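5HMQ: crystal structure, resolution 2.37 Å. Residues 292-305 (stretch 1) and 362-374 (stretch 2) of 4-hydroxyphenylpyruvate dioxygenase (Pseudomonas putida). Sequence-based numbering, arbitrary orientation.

Stretch 1, residues 292-305: ASAYDGVEFLEFAV
Stretch 2 362-374: PSLCATALRVKDQ

Residues 363-371 of stretch 2 form a strand that runs antiparallel to stretch 1, which turns a corner at Gly297 and Glu299; the axes of 300-304 and 363-371 approach to 4.4 Å, their directions 135° apart. The contact buries 1179 Å². Before the strand, Pro362 packs against Val305. Ser363 then opens the ladder: Ala304 N donates to Ser363 O at 2.8 Å, and a weak bond returns from Ser363 N to Ala304 O.

Leu364 (chi1 t, chi2 p) is long enough to curl CD1 over one face of the Phe303 ring (chi1 m), 4.2 Å from its centroid. Cys365 (-95/-13, chi1 p) is the extra residue of a bulge between Glu302 and Phe303: its N donates to Glu302 O at 3.0 Å, and its SG lies 3.6 Å from CG of the extended Glu302 side chain (t, t). Extended geometry resumes at Ala366 (-165/154), whose O accepts Glu302 N at 3.0 Å. Thr367, beta-branched and suited to a strand, pairs with Leu301 without hydrogen bonds, on the face shared with Leu364 and Phe303.

On the other face, Ala368 exploits its smallness: CB sits 3.4 Å from the centroid of the Phe300 ring (chi1 p). Its N donates to Phe300 O at 2.9 Å; its O accepts Glu299 N at 2.7 Å. Leu369 pairs with Val298, and their side chains diverge; bulges in stretch 1 flank Val298, before Phe300-Ala368 and after Tyr295-Val371.

Arg370 (m, t, t, chi4 102°) has the largest covered area, 142 Å². Its N reaches Gly297 O at 2.9 Å, its O accepts Asp296 N at 2.8 Å, and NE salt-bridges Glu299 OE1 at 2.6 Å. Gly297 (76/-164) suits the turn because positive phi favours glycine. Beta-branched Val371 (m) packs CG1 3.6 Å from Tyr295 CD1. Beyond the strand, Lys372 N donates to Ala294 O at 2.9 Å, and the Ser293 hydroxyl OG (chi1 t) accepts Asp373 N at 2.9 Å.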

# COMPACT_ATOMS: atom_id res chain seq x y z
N ALA C 292 -9.44 11.34 -27.18
CA ALA C 292 -10.23 10.21 -26.74
C ALA C 292 -11.47 10.04 -27.61
O ALA C 292 -12.05 11.02 -28.10
CB ALA C 292 -10.64 10.37 -25.28
N SER C 293 -11.86 8.79 -27.83
CA SER C 293 -13.10 8.51 -28.53
C SER C 293 -14.30 8.95 -27.69
O SER C 293 -14.24 8.99 -26.46
CB SER C 293 -13.21 7.02 -28.85
OG SER C 293 -14.51 6.69 -29.30
N ALA C 294 -15.39 9.28 -28.38
CA ALA C 294 -16.65 9.51 -27.70
C ALA C 294 -17.25 8.19 -27.24
O ALA C 294 -17.01 7.13 -27.83
CB ALA C 294 -17.63 10.24 -28.62
N TYR C 295 -18.03 8.25 -26.16
CA TYR C 295 -18.61 7.06 -25.55
C TYR C 295 -20.13 7.10 -25.64
O TYR C 295 -20.74 8.17 -25.68
CB TYR C 295 -18.19 6.93 -24.09
CG TYR C 295 -16.70 7.02 -23.88
CD1 TYR C 295 -15.85 6.01 -24.31
CD2 TYR C 295 -16.13 8.13 -23.26
CE1 TYR C 295 -14.49 6.10 -24.13
CE2 TYR C 295 -14.77 8.22 -23.07
CZ TYR C 295 -13.95 7.20 -23.51
OH TYR C 295 -12.60 7.29 -23.33
N ASP C 296 -20.73 5.92 -25.64
CA ASP C 296 -22.18 5.74 -25.57
C ASP C 296 -22.52 4.71 -24.50
O ASP C 296 -23.26 3.75 -24.73
CB ASP C 296 -22.75 5.35 -26.92
CG ASP C 296 -24.27 5.42 -26.96
OD1 ASP C 296 -24.83 6.25 -26.22
OD2 ASP C 296 -24.89 4.65 -27.71
N GLY C 297 -21.97 4.91 -23.30
CA GLY C 297 -22.27 4.03 -22.19
C GLY C 297 -21.55 2.69 -22.26
O GLY C 297 -20.59 2.49 -23.02
N VAL C 298 -22.04 1.76 -21.45
CA VAL C 298 -21.46 0.43 -21.33
C VAL C 298 -22.13 -0.50 -22.33
O VAL C 298 -23.36 -0.58 -22.40
CB VAL C 298 -21.61 -0.11 -19.90
CG1 VAL C 298 -21.15 -1.55 -19.82
CG2 VAL C 298 -20.84 0.76 -18.92
N GLU C 299 -21.31 -1.21 -23.12
CA GLU C 299 -21.86 -2.22 -24.02
C GLU C 299 -22.31 -3.46 -23.25
O GLU C 299 -23.45 -3.92 -23.41
CB GLU C 299 -20.84 -2.59 -25.10
CG GLU C 299 -21.33 -3.67 -26.04
CD GLU C 299 -22.68 -3.35 -26.65
OE1 GLU C 299 -22.86 -2.23 -27.17
OE2 GLU C 299 -23.57 -4.23 -26.61
N PHE C 300 -21.43 -4.03 -22.43
CA PHE C 300 -21.84 -5.11 -21.55
C PHE C 300 -20.90 -5.20 -20.36
O PHE C 300 -19.77 -4.71 -20.39
CB PHE C 300 -21.93 -6.46 -22.29
CG PHE C 300 -20.62 -6.95 -22.86
CD1 PHE C 300 -19.66 -7.54 -22.05
CD2 PHE C 300 -20.38 -6.87 -24.22
CE1 PHE C 300 -18.48 -8.01 -22.58
CE2 PHE C 300 -19.20 -7.34 -24.76
CZ PHE C 300 -18.24 -7.91 -23.94
N LEU C 301 -21.40 -5.84 -19.31
CA LEU C 301 -20.60 -6.22 -18.15
C LEU C 301 -20.31 -7.72 -18.23
O LEU C 301 -21.19 -8.51 -18.57
CB LEU C 301 -21.34 -5.90 -16.85
CG LEU C 301 -21.75 -4.44 -16.60
CD1 LEU C 301 -22.48 -4.32 -15.27
CD2 LEU C 301 -20.54 -3.53 -16.63
N GLU C 302 -19.07 -8.09 -17.94
CA GLU C 302 -18.65 -9.49 -17.93
C GLU C 302 -18.28 -9.89 -16.51
O GLU C 302 -17.36 -9.31 -15.92
CB GLU C 302 -17.48 -9.73 -18.88
CG GLU C 302 -17.06 -11.19 -18.97
CD GLU C 302 -15.86 -11.41 -19.87
OE1 GLU C 302 -15.34 -10.43 -20.45
OE2 GLU C 302 -15.43 -12.58 -20.01
N PHE C 303 -19.00 -10.86 -15.96
CA PHE C 303 -18.75 -11.35 -14.61
C PHE C 303 -18.04 -12.70 -14.66
O PHE C 303 -18.38 -13.56 -15.48
CB PHE C 303 -20.05 -11.49 -13.82
CG PHE C 303 -20.60 -10.18 -13.32
CD1 PHE C 303 -21.47 -9.43 -14.10
CD2 PHE C 303 -20.27 -9.71 -12.06
CE1 PHE C 303 -21.98 -8.23 -13.64
CE2 PHE C 303 -20.77 -8.51 -11.59
CZ PHE C 303 -21.63 -7.77 -12.38
N ALA C 304 -17.06 -12.87 -13.77
CA ALA C 304 -16.34 -14.13 -13.64
C ALA C 304 -16.99 -14.94 -12.52
O ALA C 304 -17.02 -14.50 -11.37
CB ALA C 304 -14.86 -13.88 -13.34
N VAL C 305 -17.49 -16.12 -12.87
CA VAL C 305 -18.24 -16.97 -11.95
C VAL C 305 -17.98 -18.43 -12.31
O VAL C 305 -17.44 -18.74 -13.37
CB VAL C 305 -19.76 -16.69 -12.00
CG1 VAL C 305 -20.10 -15.34 -11.37
CG2 VAL C 305 -20.26 -16.74 -13.44
N PRO C 362 -16.59 -14.32 -7.21
CA PRO C 362 -17.54 -13.70 -8.15
C PRO C 362 -17.30 -12.20 -8.23
O PRO C 362 -17.35 -11.49 -7.23
CB PRO C 362 -18.91 -14.03 -7.54
CG PRO C 362 -18.64 -14.31 -6.11
CD PRO C 362 -17.26 -14.88 -6.02
N SER C 363 -17.03 -11.72 -9.44
CA SER C 363 -16.52 -10.37 -9.61
C SER C 363 -16.69 -9.93 -11.05
O SER C 363 -16.95 -10.74 -11.95
CB SER C 363 -15.04 -10.30 -9.20
OG SER C 363 -14.30 -11.29 -9.89
N LEU C 364 -16.54 -8.63 -11.27
CA LEU C 364 -16.53 -8.07 -12.62
C LEU C 364 -15.13 -8.19 -13.18
O LEU C 364 -14.20 -7.51 -12.72
CB LEU C 364 -16.99 -6.61 -12.60
CG LEU C 364 -17.12 -5.94 -13.97
CD1 LEU C 364 -18.32 -6.50 -14.72
CD2 LEU C 364 -17.23 -4.44 -13.83
N CYS C 365 -14.96 -9.05 -14.18
CA CYS C 365 -13.65 -9.27 -14.77
C CYS C 365 -13.42 -8.42 -16.01
O CYS C 365 -12.28 -8.33 -16.48
CB CYS C 365 -13.45 -10.75 -15.12
SG CYS C 365 -14.56 -11.38 -16.39
N ALA C 366 -14.46 -7.81 -16.57
CA ALA C 366 -14.28 -6.97 -17.75
C ALA C 366 -15.51 -6.11 -17.96
O ALA C 366 -16.62 -6.45 -17.54
CB ALA C 366 -14.02 -7.82 -19.00
N THR C 367 -15.30 -4.97 -18.63
CA THR C 367 -16.36 -4.08 -19.05
C THR C 367 -16.14 -3.70 -20.50
O THR C 367 -15.05 -3.22 -20.86
CB THR C 367 -16.41 -2.81 -18.19
OG1 THR C 367 -16.68 -3.16 -16.83
CG2 THR C 367 -17.50 -1.87 -18.68
N ALA C 368 -17.15 -3.92 -21.33
CA ALA C 368 -17.12 -3.45 -22.71
C ALA C 368 -17.73 -2.06 -22.77
O ALA C 368 -18.86 -1.85 -22.31
CB ALA C 368 -17.87 -4.40 -23.64
N LEU C 369 -16.98 -1.11 -23.32
CA LEU C 369 -17.42 0.26 -23.46
C LEU C 369 -17.87 0.51 -24.89
O LEU C 369 -17.22 0.05 -25.84
CB LEU C 369 -16.30 1.23 -23.08
CG LEU C 369 -15.53 0.91 -21.81
CD1 LEU C 369 -14.28 1.79 -21.75
CD2 LEU C 369 -16.40 1.09 -20.55
N ARG C 370 -18.96 1.26 -25.06
CA ARG C 370 -19.40 1.67 -26.38
C ARG C 370 -18.60 2.89 -26.80
O ARG C 370 -18.80 3.98 -26.26
CB ARG C 370 -20.89 1.97 -26.40
CG ARG C 370 -21.80 0.76 -26.37
CD ARG C 370 -23.16 1.10 -26.93
NE ARG C 370 -24.13 0.03 -26.72
CZ ARG C 370 -25.06 0.04 -25.77
NH1 ARG C 370 -25.16 1.08 -24.94
NH2 ARG C 370 -25.90 -0.98 -25.65
N VAL C 371 -17.70 2.72 -27.76
CA VAL C 371 -16.87 3.80 -28.25
C VAL C 371 -17.23 4.08 -29.70
O VAL C 371 -17.50 3.15 -30.47
CB VAL C 371 -15.36 3.49 -28.10
CG1 VAL C 371 -15.00 3.36 -26.63
CG2 VAL C 371 -14.98 2.23 -28.87
N LYS C 372 -17.25 5.36 -30.07
CA LYS C 372 -17.58 5.73 -31.45
C LYS C 372 -16.41 5.46 -32.39
O LYS C 372 -16.61 4.95 -33.50
CB LYS C 372 -17.99 7.20 -31.52
CG LYS C 372 -18.37 7.65 -32.91
CD LYS C 372 -18.97 9.04 -32.88
CE LYS C 372 -19.55 9.41 -34.23
NZ LYS C 372 -20.64 10.42 -34.08
N ASP C 373 -15.20 5.79 -31.96
CA ASP C 373 -13.99 5.60 -32.76
C ASP C 373 -13.12 4.58 -32.03
O ASP C 373 -12.39 4.93 -31.10
CB ASP C 373 -13.27 6.93 -32.97
CG ASP C 373 -12.20 6.85 -34.04
OD1 ASP C 373 -11.76 5.73 -34.39
OD2 ASP C 373 -11.79 7.92 -34.54
N GLN C 374 -13.20 3.32 -32.47
CA GLN C 374 -12.49 2.25 -31.78
C GLN C 374 -10.98 2.41 -31.90
O GLN C 374 -10.25 2.21 -30.92
CB GLN C 374 -12.94 0.90 -32.35
CG GLN C 374 -12.04 -0.27 -31.99
CD GLN C 374 -12.44 -1.54 -32.71
OE1 GLN C 374 -13.34 -2.26 -32.27
NE2 GLN C 374 -11.78 -1.81 -33.83